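Local coordinates for manganese-containing pseudocatalase (Thermus thermophilus, PDB 2V8T), which breaks down hydrogen peroxide to water and dioxygen at a centre of two manganese ions in each subunit, at the interface of chains A and B. Residues are numbered along the deposited sequence; one frame, centred on the assembly and turned at random. Chains: chain A/B, Manganese-containing pseudocatalase.

The interface of chains A and B. Residues chain A 51, 55-56, 142-144; chain B 283, 290-291.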
ATOM      1  N   ARG A  51       2.032  15.510  25.726  1.00  7.88           N
ATOM      2  CA  ARG A  51       1.407  16.636  26.425  1.00  8.28           C
ATOM      3  C   ARG A  51       1.701  16.508  27.903  1.00  8.31           C
ATOM      4  O   ARG A  51       1.598  15.440  28.501  1.00  9.44           O
ATOM      5  CB  ARG A  51      -0.103  16.626  26.183  1.00  8.36           C
ATOM      6  CG  ARG A  51      -0.456  16.926  24.732  1.00  8.27           C
ATOM      7  CD  ARG A  51      -1.874  16.500  24.467  1.00  8.42           C
ATOM      8  NE  ARG A  51      -2.300  16.700  23.097  1.00  8.60           N
ATOM      9  CZ  ARG A  51      -2.900  17.775  22.620  1.00  8.16           C
ATOM     10  NH1 ARG A  51      -3.152  18.821  23.391  1.00  9.52           N
ATOM     11  NH2 ARG A  51      -3.262  17.817  21.354  1.00  9.03           N
ATOM     12  N   ALA A  55       4.775  18.530  33.562  1.00  9.81           N
ATOM     13  CA  ALA A  55       3.902  17.977  34.627  1.00  9.82           C
ATOM     14  C   ALA A  55       4.017  16.460  34.738  1.00  9.58           C
ATOM     15  O   ALA A  55       3.767  15.899  35.797  1.00 11.23           O
ATOM     16  CB  ALA A  55       2.462  18.388  34.374  1.00 11.76           C
ATOM     17  N   LEU A  56       4.335  15.803  33.610  1.00  8.71           N
ATOM     18  CA  LEU A  56       4.505  14.358  33.568  1.00  8.49           C
ATOM     19  C   LEU A  56       5.961  14.007  33.183  1.00  8.88           C
ATOM     20  O   LEU A  56       6.230  12.990  32.528  1.00  8.96           O
ATOM     21  CB  LEU A  56       3.497  13.700  32.617  1.00  8.29           C
ATOM     22  CG  LEU A  56       2.043  13.847  33.076  1.00  9.09           C
ATOM     23  CD1 LEU A  56       1.090  13.555  31.929  1.00 10.23           C
ATOM     24  CD2 LEU A  56       1.762  12.937  34.280  1.00 11.07           C
ATOM     25  N   GLY A 142      -1.776  10.331  22.023  1.00  7.88           N
ATOM     26  CA  GLY A 142      -1.791  11.424  22.986  1.00  9.12           C
ATOM     27  C   GLY A 142      -2.215  11.042  24.393  1.00  8.33           C
ATOM     28  O   GLY A 142      -2.028  11.882  25.287  1.00 10.01           O
ATOM     29  N   ASN A 143      -2.783   9.866  24.597  1.00  7.88           N
ATOM     30  CA  ASN A 143      -3.205   9.428  25.923  1.00  7.72           C
ATOM     31  C   ASN A 143      -2.071   8.612  26.529  1.00  7.19           C
ATOM     32  O   ASN A 143      -1.651   7.592  25.962  1.00  7.74           O
ATOM     33  CB  ASN A 143      -4.481   8.589  25.837  1.00  7.85           C
ATOM     34  CG  ASN A 143      -4.992   8.111  27.178  1.00  7.75           C
ATOM     35  OD1 ASN A 143      -4.560   7.076  27.703  1.00  8.62           O
ATOM     36  ND2 ASN A 143      -5.888   8.891  27.775  1.00  8.42           N
ATOM     37  N   LEU A 144      -1.517   9.089  27.648  1.00  7.51           N
ATOM     38  CA  LEU A 144      -0.297   8.485  28.182  1.00  7.47           C
ATOM     39  C   LEU A 144      -0.444   7.009  28.502  1.00  7.20           C
ATOM     40  O   LEU A 144       0.417   6.206  28.132  1.00  7.35           O
ATOM     41  CB  LEU A 144       0.171   9.300  29.421  1.00  8.04           C
ATOM     42  CG  LEU A 144       1.423   8.749  30.075  1.00  8.42           C
ATOM     43  CD1 LEU A 144       2.594   8.683  29.118  1.00  9.41           C
ATOM     44  CD2 LEU A 144       1.760   9.611  31.296  1.00 10.72           C
TER
ATOM     45  N   PRO B 283      -3.267  14.627  27.866  1.00  7.92           N
ATOM     46  CA  PRO B 283      -2.661  13.309  28.127  1.00  8.03           C
ATOM     47  C   PRO B 283      -3.577  12.340  28.881  1.00  7.63           C
ATOM     48  O   PRO B 283      -3.248  11.155  28.966  1.00  8.22           O
ATOM     49  CB  PRO B 283      -1.419  13.679  28.964  1.00  8.73           C
ATOM     50  CG  PRO B 283      -1.866  14.901  29.740  1.00  8.89           C
ATOM     51  CD  PRO B 283      -2.742  15.668  28.790  1.00  8.69           C
ATOM     52  N   LEU B 290      -2.967  12.076  37.565  1.00 10.45           N
ATOM     53  CA  LEU B 290      -1.658  11.676  37.050  1.00 10.18           C
ATOM     54  C   LEU B 290      -0.590  12.710  37.390  1.00 10.08           C
ATOM     55  O   LEU B 290       0.530  12.339  37.710  1.00 10.25           O
ATOM     56  CB  LEU B 290      -1.690  11.406  35.545  1.00 10.97           C
ATOM     57  CG  LEU B 290      -2.684  10.350  35.080  1.00 11.81           C
ATOM     58  CD1 LEU B 290      -2.424  10.009  33.613  1.00 13.32           C
ATOM     59  CD2 LEU B 290      -2.686   9.090  35.938  1.00 13.43           C
ATOM     60  N   TYR B 291      -0.935  13.989  37.335  1.00  9.93           N
ATOM     61  CA  TYR B 291       0.021  15.001  37.719  1.00  9.95           C
ATOM     62  C   TYR B 291       0.410  14.831  39.181  1.00 10.55           C
ATOM     63  O   TYR B 291       1.584  15.061  39.530  1.00 11.29           O
ATOM     64  CB  TYR B 291      -0.533  16.399  37.490  1.00 10.21           C
ATOM     65  CG  TYR B 291      -0.860  16.789  36.056  1.00  9.78           C
ATOM     66  CD1 TYR B 291      -0.293  16.139  34.978  1.00 10.39           C
ATOM     67  CD2 TYR B 291      -1.726  17.815  35.813  1.00 10.51           C
ATOM     68  CE1 TYR B 291      -0.558  16.550  33.676  1.00  9.68           C
ATOM     69  CE2 TYR B 291      -2.021  18.235  34.534  1.00 10.68           C
ATOM     70  CZ  TYR B 291      -1.428  17.604  33.458  1.00 10.00           C
ATOM     71  OH  TYR B 291      -1.713  17.945  32.159  1.00 11.04           O
TER
HETATM   72  O   HOH W   1       3.103  16.956  38.184  1.00 12.64           O
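B:Pro283, A:Leu56 and B:Tyr291 bury the most surface in this patch, a worked example of how a chain's C-terminal region can clasp a neighbouring copy with apolar side chains, a backbone hydrogen bond and a bridging water. The isobutyl group of A:Leu56 enters between the proline ring and the tyrosine. Its CG lies at the rim of the phenol ring, in the ring plane, 3.8 Å from B:Tyr291 CD1, and the two side chains run at about a right angle to each other. One methyl, CD1, reaches CB of B:Pro283 at 3.9 Å, while the other, CD2, turns to the helix 288-298 and packs on B:Leu290, 3.7 Å from its carbonyl O, with CB a little farther off. With CG opposite the carbonyl carbon (chi1 -65°), the branch is directed at chain B, and both methyls also lie against the tyrosine. Cut back to an alanine, A:Leu56 would probably leave the tyrosine edge and the proline ring without their shared filler, opening a gap between them.

A:Ala55 meets the same aromatic ring differently: its CB sits over one face, displaced toward the rim, 3.8 Å from the centroid, in a CH-pi contact. Edge and face of B:Tyr291 are thus engaged by successive residues, which should restrict its tilt. A water ties the adjoining backbones together, 2.7 Å from A:Ala55 O and 2.8 Å from B:Tyr291 O.

B:Pro283, which follows a cis peptide bond, lays its ring beside the backbone of A:Arg51, with CB 3.5 Å from the carbonyl O, and CD against the arginine CB. Its own backbone carbonyl O accepts a hydrogen bond from A:Leu144 N (3.0 Å), nearly straight at 165° and directed at a lone pair in the carbonyl plane; the donor belongs to the first residue of helix 144-166. The patch, repeated by the two-fold with chains exchanged, probably fastens the C-terminal region of one subunit onto its neighbour and so helps hold the hexameric deposited assembly together.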